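Local atomic coordinates of sialidase B (Streptococcus pneumoniae serotype 4, PDB entry 4XJW), a protein that cleaves terminal sialic acid from alpha-2,3-, alpha-2,6- and alpha-2,8-linked glycoconjugates and acts as an intramolecular trans-sialidase. Residues 216-221 with 429-434; 237-242 with 255-260; 295-300 with 462-467; 623-628 with 649-654; 419-424 with 437-442. The protein carries 1 engineered substitution. All coordinates share one frame; numbering follows the deposited sequence.

Contact 1 (216-221 with 429-434)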
# COMPACT_ATOMS: atom_id res chain seq x y z
N SER A 216 2.03 -21.06 -15.12
CA SER A 216 3.35 -21.66 -14.98
C SER A 216 3.69 -21.93 -13.51
O SER A 216 4.68 -22.61 -13.22
CB SER A 216 4.41 -20.75 -15.57
OG SER A 216 4.52 -19.58 -14.76
N GLY A 217 2.92 -21.36 -12.59
CA GLY A 217 3.23 -21.46 -11.17
C GLY A 217 3.91 -20.21 -10.63
O GLY A 217 4.06 -20.03 -9.41
N ARG A 218 4.36 -19.35 -11.54
CA ARG A 218 4.88 -18.04 -11.15
C ARG A 218 3.77 -17.23 -10.50
O ARG A 218 2.65 -17.21 -10.98
CB ARG A 218 5.47 -17.30 -12.35
CG ARG A 218 5.89 -15.86 -12.05
CD ARG A 218 6.64 -15.25 -13.23
NE ARG A 218 7.97 -15.84 -13.38
CZ ARG A 218 8.84 -15.48 -14.32
NH1 ARG A 218 8.53 -14.54 -15.20
NH2 ARG A 218 10.03 -16.07 -14.38
N VAL A 219 4.08 -16.58 -9.38
CA VAL A 219 3.13 -15.71 -8.71
C VAL A 219 3.56 -14.28 -8.98
O VAL A 219 4.72 -13.93 -8.77
CB VAL A 219 3.10 -15.98 -7.19
CG1 VAL A 219 2.09 -15.06 -6.51
CG2 VAL A 219 2.73 -17.44 -6.93
N LEU A 220 2.63 -13.46 -9.48
CA LEU A 220 2.92 -12.09 -9.89
C LEU A 220 2.24 -11.13 -8.92
O LEU A 220 1.13 -11.39 -8.44
CB LEU A 220 2.40 -11.84 -11.31
CG LEU A 220 2.68 -10.49 -11.99
CD1 LEU A 220 4.18 -10.30 -12.12
CD2 LEU A 220 1.99 -10.40 -13.35
N SER A 221 2.92 -10.02 -8.62
CA SER A 221 2.33 -8.97 -7.78
C SER A 221 2.50 -7.63 -8.46
O SER A 221 3.55 -7.34 -9.02
CB SER A 221 3.01 -8.95 -6.40
OG SER A 221 2.59 -7.83 -5.61
N ARG A 429 5.59 -13.25 -18.79
CA ARG A 429 5.09 -13.43 -17.43
C ARG A 429 5.66 -12.42 -16.44
O ARG A 429 6.05 -12.77 -15.32
CB ARG A 429 5.36 -14.87 -16.95
CG ARG A 429 4.79 -15.92 -17.89
CD ARG A 429 5.05 -17.32 -17.35
NE ARG A 429 4.45 -18.34 -18.20
CZ ARG A 429 5.09 -18.94 -19.20
NH1 ARG A 429 6.35 -18.62 -19.46
NH2 ARG A 429 4.48 -19.86 -19.93
N GLY A 430 5.73 -11.16 -16.86
CA GLY A 430 6.11 -10.09 -15.96
C GLY A 430 7.59 -9.73 -15.94
O GLY A 430 8.02 -8.96 -15.09
N GLU A 431 8.37 -10.27 -16.87
CA GLU A 431 9.78 -9.88 -16.96
C GLU A 431 9.96 -8.54 -17.67
O GLU A 431 10.96 -7.84 -17.45
CB GLU A 431 10.63 -10.98 -17.62
CG GLU A 431 10.70 -12.25 -16.78
CD GLU A 431 10.99 -13.49 -17.60
OE1 GLU A 431 11.63 -13.35 -18.66
OE2 GLU A 431 10.57 -14.60 -17.19
N SER A 432 9.00 -8.19 -18.53
CA SER A 432 8.88 -6.85 -19.09
C SER A 432 7.44 -6.60 -19.51
O SER A 432 6.67 -7.54 -19.71
CB SER A 432 9.82 -6.67 -20.29
OG SER A 432 9.42 -7.47 -21.38
N TRP A 433 7.09 -5.32 -19.66
CA TRP A 433 5.74 -4.89 -20.02
C TRP A 433 5.77 -4.00 -21.25
O TRP A 433 6.70 -3.20 -21.42
CB TRP A 433 5.09 -4.13 -18.86
CG TRP A 433 4.91 -4.97 -17.64
CD1 TRP A 433 5.76 -5.07 -16.57
CD2 TRP A 433 3.82 -5.86 -17.36
NE1 TRP A 433 5.25 -5.95 -15.64
CE2 TRP A 433 4.06 -6.45 -16.10
CE3 TRP A 433 2.64 -6.19 -18.04
CZ2 TRP A 433 3.18 -7.38 -15.52
CZ3 TRP A 433 1.76 -7.12 -17.47
CH2 TRP A 433 2.04 -7.69 -16.21
N GLU A 434 4.76 -4.15 -22.10
CA GLU A 434 4.58 -3.33 -23.30
C GLU A 434 4.21 -1.90 -22.95
O GLU A 434 3.82 -1.60 -21.81
CB GLU A 434 3.47 -3.91 -24.16
CG GLU A 434 3.81 -5.26 -24.79
CD GLU A 434 5.06 -5.20 -25.63
OE1 GLU A 434 5.20 -4.23 -26.41
OE2 GLU A 434 5.91 -6.10 -25.50
O HOH W 1 1.96 -18.79 -17.14
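The two backbones stay apart, with Leu220 CA and Gly430 CA 7.1 Å from each other, and side chains bridge them. Arg218 does most of this. Its guanidinium meets Glu431 end-on: NH1 at 2.9 Å and NH2 at 3.2 Å both hold Glu431 OE2, which is met on its anti side. NH1 also donates to Arg429 O (3.0 Å, N-H...O 165°), which it reaches from above the carbonyl plane. The guanidinium and carboxylate planes are turned 58° apart. Leu220 and Trp433 meet tip to tip, with CD2 at the ring edge, 3.9 Å from CZ2. A water accepts from Ser216 N and Arg429 NE. The segment 429-434 belongs to BNR repeat 2, an Asp-box loop. A bend at chi3 (-71°) places Arg218 NE, which forms a second salt bridge, with Asp245; the guanidinium also makes a cation-pi contact with Tyr243. With two carboxylates and a carbonyl around it, the rotation of the guanidinium is fixed, and its positive charge is probably well balanced.

Contact 2 (237-242 with 255-260)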
# COMPACT_ATOMS: atom_id res chain seq x y z
N ILE A 237 2.78 8.69 -9.09
CA ILE A 237 2.65 7.27 -8.79
C ILE A 237 2.91 6.48 -10.06
O ILE A 237 2.42 6.85 -11.12
CB ILE A 237 1.23 6.92 -8.29
CG1 ILE A 237 0.83 7.80 -7.10
CG2 ILE A 237 1.13 5.42 -7.98
CD1 ILE A 237 -0.67 7.73 -6.77
N ASN A 238 3.70 5.40 -9.95
CA ASN A 238 3.91 4.45 -11.04
C ASN A 238 3.33 3.09 -10.63
O ASN A 238 3.13 2.85 -9.45
CB ASN A 238 5.42 4.27 -11.32
CG ASN A 238 6.07 5.50 -11.97
OD1 ASN A 238 5.44 6.24 -12.71
ND2 ASN A 238 7.36 5.68 -11.70
N ILE A 239 3.11 2.20 -11.60
CA ILE A 239 2.74 0.82 -11.28
C ILE A 239 3.97 -0.06 -11.40
O ILE A 239 4.63 -0.07 -12.43
CB ILE A 239 1.65 0.28 -12.22
CG1 ILE A 239 0.42 1.20 -12.25
CG2 ILE A 239 1.25 -1.14 -11.80
CD1 ILE A 239 -0.20 1.49 -10.88
N ALA A 240 4.30 -0.79 -10.32
CA ALA A 240 5.47 -1.66 -10.31
C ALA A 240 5.04 -3.11 -10.15
O ALA A 240 3.94 -3.38 -9.65
CB ALA A 240 6.44 -1.26 -9.18
N THR A 241 5.89 -4.03 -10.59
CA THR A 241 5.61 -5.46 -10.48
C THR A 241 6.83 -6.24 -10.00
O THR A 241 7.97 -5.81 -10.20
CB THR A 241 5.09 -6.09 -11.81
OG1 THR A 241 6.07 -5.96 -12.83
CG2 THR A 241 3.83 -5.42 -12.31
N SER A 242 6.55 -7.39 -9.39
CA SER A 242 7.57 -8.36 -8.97
C SER A 242 6.95 -9.76 -9.03
O SER A 242 5.74 -9.91 -8.90
CB SER A 242 8.03 -8.02 -7.55
OG SER A 242 8.90 -9.02 -7.02
N ILE A 255 10.15 -4.11 -11.37
CA ILE A 255 10.25 -3.34 -12.60
C ILE A 255 8.99 -2.51 -12.71
O ILE A 255 8.05 -2.72 -11.94
CB ILE A 255 10.40 -4.23 -13.86
CG1 ILE A 255 9.18 -5.14 -14.06
CG2 ILE A 255 11.69 -5.01 -13.77
CD1 ILE A 255 9.15 -5.87 -15.41
N PHE A 256 8.95 -1.59 -13.67
CA PHE A 256 7.71 -0.83 -13.90
C PHE A 256 6.87 -1.46 -15.00
O PHE A 256 7.39 -1.85 -16.04
CB PHE A 256 7.98 0.64 -14.27
CG PHE A 256 8.66 1.43 -13.20
CD1 PHE A 256 8.03 1.66 -11.98
CD2 PHE A 256 9.93 1.96 -13.41
CE1 PHE A 256 8.67 2.39 -10.99
CE2 PHE A 256 10.57 2.69 -12.43
CZ PHE A 256 9.94 2.91 -11.21
N ALA A 257 5.57 -1.53 -14.74
CA ALA A 257 4.58 -1.90 -15.75
C ALA A 257 4.03 -0.66 -16.46
O ALA A 257 3.76 -0.70 -17.66
CB ALA A 257 3.45 -2.71 -15.13
N MET A 258 3.83 0.41 -15.70
CA MET A 258 3.40 1.70 -16.26
C MET A 258 4.13 2.80 -15.52
O MET A 258 4.18 2.81 -14.29
CB MET A 258 1.89 1.91 -16.10
CG MET A 258 1.02 0.91 -16.86
SD MET A 258 -0.72 1.33 -16.75
CE MET A 258 -1.44 -0.09 -17.58
N LYS A 259 4.70 3.74 -16.28
CA LYS A 259 5.45 4.83 -15.67
C LYS A 259 5.37 6.08 -16.52
O LYS A 259 5.17 6.01 -17.74
CB LYS A 259 6.91 4.44 -15.49
CG LYS A 259 7.66 4.39 -16.80
CD LYS A 259 9.13 4.14 -16.59
CE LYS A 259 9.66 5.11 -15.56
NZ LYS A 259 11.13 4.99 -15.33
N PHE A 260 5.51 7.22 -15.85
CA PHE A 260 5.65 8.52 -16.50
C PHE A 260 6.95 9.14 -16.04
O PHE A 260 7.45 8.82 -14.95
CB PHE A 260 4.52 9.45 -16.08
CG PHE A 260 3.22 9.21 -16.80
CD1 PHE A 260 3.17 9.14 -18.18
CD2 PHE A 260 2.04 9.07 -16.08
CE1 PHE A 260 1.95 8.96 -18.84
CE2 PHE A 260 0.83 8.87 -16.73
CZ PHE A 260 0.79 8.81 -18.11
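Asn238 and Phe256 both set CG anti to the carbonyl carbon (chi1 -71° and -63°), which puts each CG beside its own backbone N; from there the Asn238 amide reaches the ring. They cross obliquely, and the amide plane stands 73° from the ring plane. Asn238 ND2 lies over one face of the Phe256 ring, 3.6 Å from CE1, and donates to Tyr227 OH. On the other branch, Asn238 OD1 accepts from Phe260 N at 3.3 Å. The segments are the two arms of a beta hairpin whose connection carries BNR repeat 1, the Asp-box of this propeller blade. A classic beta bulge interrupts the pairing: Ala257 and Met258 both face Ile239. Ile239 O takes Ala257 N at 2.9 Å, and Met258 N only weakly at 3.4 Å. Ile239 N donates back to Met258 O. Beyond the bulge, Thr241 and Ile255 form a hydrogen-bonded pair, joined by N and O in both directions. On the face of Ile239, Thr241 and Met258, Ile239 and Met258 lie side by side, pointing the same way, Ile239 CG1 and Met258 CB 4.2 Å apart. Thr241 CG2 touches Ala257 CB at 3.9 Å, while Thr241 OG1 sits 3.4 Å from Ile255 CG1 and accepts from Trp433 NE1.

Contact 3 (295-300 with 462-467)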
# COMPACT_ATOMS: atom_id res chain seq x y z
N ASP A 295 -4.28 -14.44 -19.67
CA ASP A 295 -5.11 -14.86 -20.80
C ASP A 295 -4.67 -16.22 -21.32
O ASP A 295 -3.52 -16.41 -21.67
CB ASP A 295 -5.04 -13.82 -21.92
CG ASP A 295 -5.75 -14.27 -23.18
OD1 ASP A 295 -6.84 -14.87 -23.07
OD2 ASP A 295 -5.21 -14.01 -24.27
N LYS A 296 -5.61 -17.17 -21.37
CA LYS A 296 -5.28 -18.50 -21.87
C LYS A 296 -5.04 -18.52 -23.38
O LYS A 296 -4.16 -19.25 -23.86
CB LYS A 296 -6.37 -19.50 -21.49
CG LYS A 296 -6.29 -19.98 -20.06
CD LYS A 296 -7.45 -20.90 -19.71
CE LYS A 296 -8.77 -20.16 -19.81
NZ LYS A 296 -9.92 -20.99 -19.34
N LYS A 297 -5.79 -17.72 -24.12
CA LYS A 297 -5.67 -17.72 -25.57
C LYS A 297 -4.26 -17.34 -26.04
O LYS A 297 -3.58 -18.14 -26.69
CB LYS A 297 -6.70 -16.79 -26.21
CG LYS A 297 -6.74 -16.89 -27.74
CD LYS A 297 -7.77 -15.95 -28.33
CE LYS A 297 -9.19 -16.34 -27.94
NZ LYS A 297 -10.21 -15.49 -28.63
N SER A 298 -3.83 -16.13 -25.71
CA SER A 298 -2.53 -15.63 -26.13
C SER A 298 -1.42 -16.11 -25.20
O SER A 298 -0.26 -16.16 -25.59
CB SER A 298 -2.52 -14.10 -26.17
OG SER A 298 -2.72 -13.54 -24.88
N GLY A 299 -1.79 -16.45 -23.97
CA GLY A 299 -0.80 -16.74 -22.94
C GLY A 299 -0.24 -15.50 -22.27
O GLY A 299 0.59 -15.62 -21.36
N LYS A 300 -0.68 -14.32 -22.71
CA LYS A 300 -0.18 -13.05 -22.18
C LYS A 300 -0.73 -12.77 -20.78
O LYS A 300 -1.82 -13.20 -20.41
CB LYS A 300 -0.52 -11.88 -23.10
CG LYS A 300 0.16 -11.91 -24.47
CD LYS A 300 -0.19 -10.67 -25.28
CE LYS A 300 0.43 -10.72 -26.67
NZ LYS A 300 0.01 -9.56 -27.51
N SER A 462 -13.90 -22.21 -18.39
CA SER A 462 -14.28 -22.97 -19.59
C SER A 462 -14.35 -22.15 -20.87
O SER A 462 -14.89 -22.61 -21.88
CB SER A 462 -15.63 -23.66 -19.39
OG SER A 462 -15.54 -24.71 -18.46
N SER A 463 -13.83 -20.93 -20.84
CA SER A 463 -13.76 -20.12 -22.06
C SER A 463 -12.55 -19.21 -21.97
O SER A 463 -11.84 -19.21 -20.96
CB SER A 463 -15.02 -19.28 -22.23
OG SER A 463 -15.04 -18.22 -21.30
N ASN A 464 -12.31 -18.44 -23.03
CA ASN A 464 -11.19 -17.50 -23.06
C ASN A 464 -11.58 -16.11 -22.58
O ASN A 464 -10.83 -15.15 -22.75
CB ASN A 464 -10.59 -17.43 -24.46
CG ASN A 464 -9.84 -18.70 -24.83
OD1 ASN A 464 -10.01 -19.25 -25.93
ND2 ASN A 464 -9.00 -19.18 -23.92
N ARG A 465 -12.76 -16.00 -21.97
CA ARG A 465 -13.28 -14.71 -21.54
C ARG A 465 -12.46 -14.11 -20.40
O ARG A 465 -12.14 -14.79 -19.42
CB ARG A 465 -14.75 -14.83 -21.13
CG ARG A 465 -15.32 -13.55 -20.52
CD ARG A 465 -16.82 -13.53 -20.58
NE ARG A 465 -17.29 -13.26 -21.94
CZ ARG A 465 -18.54 -12.95 -22.24
NH1 ARG A 465 -19.45 -12.86 -21.29
NH2 ARG A 465 -18.88 -12.71 -23.50
N LEU A 466 -12.14 -12.83 -20.54
CA LEU A 466 -11.53 -12.04 -19.48
C LEU A 466 -12.48 -10.97 -18.98
O LEU A 466 -13.16 -10.31 -19.77
CB LEU A 466 -10.28 -11.35 -19.99
CG LEU A 466 -9.31 -12.28 -20.69
CD1 LEU A 466 -8.21 -11.45 -21.33
CD2 LEU A 466 -8.73 -13.30 -19.71
N ILE A 467 -12.54 -10.79 -17.66
CA ILE A 467 -13.38 -9.75 -17.08
C ILE A 467 -12.61 -8.93 -16.06
O ILE A 467 -11.97 -9.48 -15.15
CB ILE A 467 -14.63 -10.32 -16.38
CG1 ILE A 467 -15.42 -11.22 -17.33
CG2 ILE A 467 -15.52 -9.16 -15.85
CD1 ILE A 467 -16.74 -11.70 -16.73
O HOH W 2 -9.01 -13.83 -24.61
O HOH W 3 -8.33 -16.69 -21.18
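The amide of Asn464 has Lys297 above its plane: Lys297 CB stands 3.9 Å from Asn464 CG, and CE on the same side lies 3.6 Å from OD1. Lys296 CB lies 3.6 Å from Asn464 ND2. Lys297 and Asn464 cross at about a right angle. Both segments include hairpin connections of the beta-propeller, one between strands 286-294 and 301-308, the other between 451-459 and 466-472. The Asp295 carboxylate organises the first loop. OD2 takes Ser298 N from above the carboxylate plane, an Asx motif, and Ser298 OG on its anti side at 2.6 Å. Asp295 OD2 is also hydrogen-bonded to Ser484 OG. Asp295 OD1 faces the other loop, where a water donates to it and to Asn464 O, 2.9 Å from each. Leu466 CD1 packs against Asp295 CB. A bend at chi3 (-63°) brings Lys296 CE close to Ser463 O. Lys296 NZ is hydrogen-bonded to Leu460 O and donates to Ser463 O at 3.1 Å, tilted 34° from the latter's carbonyl plane.

Contact 4 (623-628 with 649-654)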
# COMPACT_ATOMS: atom_id res chain seq x y z
N ASN A 623 1.35 -24.47 -4.42
CA ASN A 623 1.44 -25.54 -3.44
C ASN A 623 0.23 -25.62 -2.50
O ASN A 623 0.26 -26.34 -1.50
CB ASN A 623 2.73 -25.41 -2.63
CG ASN A 623 2.79 -24.12 -1.83
OD1 ASN A 623 1.83 -23.34 -1.83
ND2 ASN A 623 3.91 -23.90 -1.15
N HIS A 624 -0.80 -24.83 -2.82
CA HIS A 624 -2.07 -24.78 -2.08
C HIS A 624 -1.99 -24.03 -0.75
O HIS A 624 -2.96 -24.04 0.01
CB HIS A 624 -2.69 -26.17 -1.90
CG HIS A 624 -2.84 -26.92 -3.19
ND1 HIS A 624 -3.56 -26.41 -4.26
CD2 HIS A 624 -2.37 -28.12 -3.59
CE1 HIS A 624 -3.51 -27.27 -5.26
NE2 HIS A 624 -2.80 -28.32 -4.88
N HIS A 625 -0.85 -23.41 -0.47
CA HIS A 625 -0.83 -22.38 0.57
C HIS A 625 -1.55 -21.15 0.07
O HIS A 625 -1.91 -21.06 -1.12
CB HIS A 625 0.60 -21.99 0.93
CG HIS A 625 1.38 -23.07 1.60
ND1 HIS A 625 2.27 -22.80 2.62
CD2 HIS A 625 1.44 -24.40 1.38
CE1 HIS A 625 2.84 -23.94 3.01
NE2 HIS A 625 2.34 -24.92 2.28
N ILE A 626 -1.78 -20.21 0.98
CA ILE A 626 -2.38 -18.93 0.65
C ILE A 626 -1.36 -17.83 0.88
O ILE A 626 -0.75 -17.76 1.95
CB ILE A 626 -3.59 -18.65 1.55
CG1 ILE A 626 -4.63 -19.78 1.46
CG2 ILE A 626 -4.21 -17.31 1.19
CD1 ILE A 626 -5.23 -19.99 0.08
N GLY A 627 -1.12 -17.01 -0.13
CA GLY A 627 -0.29 -15.83 0.03
C GLY A 627 -1.16 -14.60 0.21
O GLY A 627 -2.17 -14.44 -0.48
N VAL A 628 -0.76 -13.74 1.15
CA VAL A 628 -1.49 -12.50 1.45
C VAL A 628 -0.48 -11.35 1.40
O VAL A 628 0.53 -11.38 2.09
CB VAL A 628 -2.18 -12.54 2.83
CG1 VAL A 628 -3.06 -11.31 3.02
CG2 VAL A 628 -3.02 -13.81 2.98
N TYR A 649 3.99 -9.21 3.13
CA TYR A 649 3.56 -10.49 2.57
C TYR A 649 3.68 -11.61 3.61
O TYR A 649 4.74 -11.76 4.26
CB TYR A 649 4.42 -10.84 1.35
CG TYR A 649 4.11 -12.21 0.76
CD1 TYR A 649 3.02 -12.39 -0.07
CD2 TYR A 649 4.92 -13.32 1.04
CE1 TYR A 649 2.72 -13.65 -0.61
CE2 TYR A 649 4.63 -14.59 0.50
CZ TYR A 649 3.52 -14.73 -0.32
OH TYR A 649 3.20 -15.96 -0.87
N ILE A 650 2.62 -12.40 3.76
CA ILE A 650 2.67 -13.58 4.61
C ILE A 650 2.20 -14.82 3.85
O ILE A 650 1.48 -14.72 2.86
CB ILE A 650 1.84 -13.41 5.90
CG1 ILE A 650 0.37 -13.14 5.56
CG2 ILE A 650 2.41 -12.29 6.78
CD1 ILE A 650 -0.56 -13.18 6.75
N ASP A 651 2.59 -15.99 4.36
CA ASP A 651 2.20 -17.28 3.81
C ASP A 651 1.37 -18.02 4.86
O ASP A 651 1.80 -18.17 6.00
CB ASP A 651 3.45 -18.09 3.46
CG ASP A 651 3.14 -19.47 2.90
OD1 ASP A 651 2.83 -20.39 3.70
OD2 ASP A 651 3.23 -19.64 1.67
N LEU A 652 0.17 -18.47 4.48
CA LEU A 652 -0.69 -19.21 5.39
C LEU A 652 -1.09 -20.55 4.80
O LEU A 652 -1.14 -20.72 3.57
CB LEU A 652 -1.94 -18.40 5.72
CG LEU A 652 -1.70 -17.10 6.51
CD1 LEU A 652 -2.97 -16.24 6.51
CD2 LEU A 652 -1.25 -17.42 7.91
N GLU A 653 -1.38 -21.51 5.67
CA GLU A 653 -1.92 -22.80 5.26
C GLU A 653 -3.39 -22.91 5.69
O GLU A 653 -3.80 -22.25 6.64
CB GLU A 653 -1.11 -23.94 5.87
CG GLU A 653 0.33 -23.96 5.42
CD GLU A 653 1.08 -25.17 5.95
OE1 GLU A 653 0.94 -26.26 5.36
OE2 GLU A 653 1.81 -25.01 6.95
N ILE A 654 -4.16 -23.75 5.00
CA ILE A 654 -5.58 -23.86 5.32
C ILE A 654 -5.80 -24.28 6.77
O ILE A 654 -6.68 -23.77 7.45
CB ILE A 654 -6.32 -24.83 4.37
CG1 ILE A 654 -6.30 -24.26 2.96
CG2 ILE A 654 -7.75 -25.04 4.82
CD1 ILE A 654 -6.92 -22.87 2.86
O HOH W 4 4.51 -21.37 0.14
O HOH W 5 -2.66 -24.90 2.72
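Asn623 ND2 reaches Asp651 OD2 through a water, which accepts from ND2 and donates to OD2. The same ND2 lies over one face of the His625 ring, and Asn623 OD1 accepts from His625 N in an Asx turn. A second water donates to His624 O and accepts from Ile654 N. His625 carries the main side-chain contact. Its ND1 donates to Asp651 OD1 at 2.7 Å, nearly straight at 178°, in the ring plane and to the syn lone pair. Asp651 CG is anti to its backbone N (chi1 179°), on the way to the ring. On the face opposite Asn623, Glu653 CG sits 3.7 Å from the His625 ring centroid in a CH-pi contact, and the Glu653 carboxylate stacks within 7° of parallel. From Ile626 onward the segments are neighbouring antiparallel strands of a beta-propeller blade; strand 616-620 pairs with 626-631 on its other side. Ile626 N donates to Leu652 O at 2.7 Å, and Leu652 N to Ile626 O at 2.8 Å. Ile626 CG1 also touches Ile654 CD1, 4.1 Å away. Tyr649 OH approaches Gly627 CA to 3.6 Å. Val628 exchanges N-H...O bonds with Ile650 in both directions, and Val628 CB meets Ile650 CG1 at 3.8 Å.

Contact 5 (419-424 with 437-442)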
# COMPACT_ATOMS: atom_id res chain seq x y z
N ASN A 419 -10.07 11.14 -15.78
CA ASN A 419 -9.42 9.84 -15.56
C ASN A 419 -9.68 8.86 -16.70
O ASN A 419 -10.76 8.85 -17.31
CB ASN A 419 -9.89 9.23 -14.24
CG ASN A 419 -11.39 9.09 -14.19
OD1 ASN A 419 -12.11 10.09 -14.12
ND2 ASN A 419 -11.88 7.84 -14.22
N TYR A 420 -8.67 8.02 -16.98
CA TYR A 420 -8.75 7.02 -18.04
C TYR A 420 -8.39 5.65 -17.49
O TYR A 420 -7.89 5.54 -16.38
CB TYR A 420 -7.78 7.36 -19.18
CG TYR A 420 -7.96 8.74 -19.78
CD1 TYR A 420 -7.44 9.87 -19.14
CD2 TYR A 420 -8.63 8.91 -20.99
CE1 TYR A 420 -7.60 11.13 -19.70
CE2 TYR A 420 -8.79 10.16 -21.54
CZ TYR A 420 -8.28 11.26 -20.89
OH TYR A 420 -8.44 12.51 -21.45
N ILE A 421 -8.63 4.61 -18.29
CA ILE A 421 -8.12 3.27 -17.98
C ILE A 421 -7.17 2.87 -19.09
O ILE A 421 -7.49 3.06 -20.27
CB ILE A 421 -9.24 2.22 -17.87
CG1 ILE A 421 -10.19 2.56 -16.73
CG2 ILE A 421 -8.66 0.81 -17.63
CD1 ILE A 421 -11.34 1.57 -16.55
N ALA A 422 -6.01 2.34 -18.73
CA ALA A 422 -5.08 1.84 -19.74
C ALA A 422 -4.77 0.39 -19.47
O ALA A 422 -4.97 -0.09 -18.35
CB ALA A 422 -3.81 2.64 -19.75
N MET A 423 -4.25 -0.29 -20.48
CA MET A 423 -3.85 -1.69 -20.36
C MET A 423 -2.44 -1.87 -20.88
O MET A 423 -2.01 -1.16 -21.80
CB MET A 423 -4.83 -2.59 -21.12
CG MET A 423 -4.72 -2.52 -22.61
SD MET A 423 -5.66 -3.84 -23.41
CE MET A 423 -5.53 -5.15 -22.27
N THR A 424 -1.69 -2.79 -20.27
CA THR A 424 -0.43 -3.23 -20.82
C THR A 424 -0.43 -4.74 -20.78
O THR A 424 -1.25 -5.35 -20.07
CB THR A 424 0.80 -2.64 -20.06
OG1 THR A 424 2.00 -3.11 -20.69
CG2 THR A 424 0.81 -3.06 -18.59
N LYS A 437 -1.78 1.03 -23.63
CA LYS A 437 -2.78 1.56 -24.54
C LYS A 437 -4.01 1.98 -23.75
O LYS A 437 -4.38 1.33 -22.77
CB LYS A 437 -3.18 0.51 -25.57
CG LYS A 437 -2.04 0.10 -26.48
CD LYS A 437 -2.48 -0.94 -27.49
CE LYS A 437 -1.33 -1.33 -28.39
NZ LYS A 437 -1.78 -1.48 -29.80
N LEU A 438 -4.64 3.08 -24.15
CA LEU A 438 -5.88 3.49 -23.50
C LEU A 438 -7.05 2.59 -23.90
O LEU A 438 -7.18 2.23 -25.07
CB LEU A 438 -6.22 4.94 -23.83
CG LEU A 438 -5.22 5.97 -23.31
CD1 LEU A 438 -5.61 7.42 -23.68
CD2 LEU A 438 -5.01 5.84 -21.80
N LEU A 439 -7.89 2.24 -22.94
CA LEU A 439 -9.13 1.55 -23.25
C LEU A 439 -10.12 2.55 -23.83
O LEU A 439 -10.05 3.75 -23.53
CB LEU A 439 -9.73 0.89 -22.00
CG LEU A 439 -9.03 -0.37 -21.46
CD1 LEU A 439 -10.03 -1.33 -20.85
CD2 LEU A 439 -8.20 -1.05 -22.52
N PRO A 440 -11.05 2.08 -24.67
CA PRO A 440 -12.09 2.99 -25.17
C PRO A 440 -13.01 3.44 -24.04
O PRO A 440 -13.06 2.79 -23.00
CB PRO A 440 -12.87 2.11 -26.15
CG PRO A 440 -12.69 0.72 -25.64
CD PRO A 440 -11.28 0.69 -25.11
N PRO A 441 -13.73 4.55 -24.25
CA PRO A 441 -14.76 4.94 -23.28
C PRO A 441 -15.95 3.99 -23.37
O PRO A 441 -16.26 3.52 -24.47
CB PRO A 441 -15.16 6.35 -23.73
CG PRO A 441 -14.83 6.38 -25.18
CD PRO A 441 -13.63 5.50 -25.37
N PHE A 442 -16.59 3.70 -22.25
CA PHE A 442 -17.69 2.74 -22.23
C PHE A 442 -19.05 3.37 -21.93
O PHE A 442 -20.09 2.73 -22.11
CB PHE A 442 -17.40 1.62 -21.23
CG PHE A 442 -16.23 0.77 -21.61
CD1 PHE A 442 -16.40 -0.32 -22.46
CD2 PHE A 442 -14.96 1.05 -21.13
CE1 PHE A 442 -15.31 -1.11 -22.82
CE2 PHE A 442 -13.88 0.27 -21.47
CZ PHE A 442 -14.05 -0.81 -22.33
O HOH W 6 -9.12 5.12 -21.59
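Leu439 can be followed outward against Ile421 and Met423. Its CB lies 3.6 Å from Ile421 O. With CG anti to the carbonyl carbon (chi1 -72°), Leu439 CG comes to 4.0 Å from Ile421 CG2. There the chain forks. Chi2 (-147°, off a staggered value) places CD1 against Ile421 CG2. Leu439 CD2 turns to Met423, 3.8 Å from Met423 CG and close to SD as well. Met423 crosses Leu439 at about a right angle. Leu479 of strand 475-481 touches both Ile421 and Leu439. On the other face, Leu438 CD2 packs on Ala422 CB at 4.0 Å and on Tyr420 CB. In the backbone, Met423 and Lys437 are a hydrogen-bonded pair: Met423 N donates to Lys437 O at 2.8 Å, and Lys437 N returns a bond to Met423 O. Ala422 and Leu438 are the non-hydrogen-bonded pair beside it. Leu439 N then donates to Ile421 O at 2.8 Å, and a water donates to that same oxygen and to Leu439 O. Strand 437-438 is outermost in its sheet, and strand 420-426 also pairs with 301-308. The pair is an antiparallel beta hairpin whose connecting loop carries an Asp-box repeat, as expected in the beta-propeller of family 33 sialidases.

How the contacts relate
From the N terminus, 216-221 opens contact 1. Contact 2 opens and closes within its span, tying strand 237-244 to 255-256. The segment 295-300 opens contact 3, and 419-424 opens contact 5. Next, 429-434 closes contact 1 between the two segments of contact 5, so these two cross; contact 1 joins the sheet of strand 219-226 to the loop before 437-438. Contact 5 closes at 437-442. Contact 3 closes at 462-467; it crosses contact 1 and encloses contact 5, and both reach the sheet running from 437-438 to 489-494. Contacts 1, 2 and 5 touch: Glu434 O is hydrogen-bonded to Thr424 OG1, and Met258 CE packs against Ala422 O. Contact 4 follows separately, in the last blade.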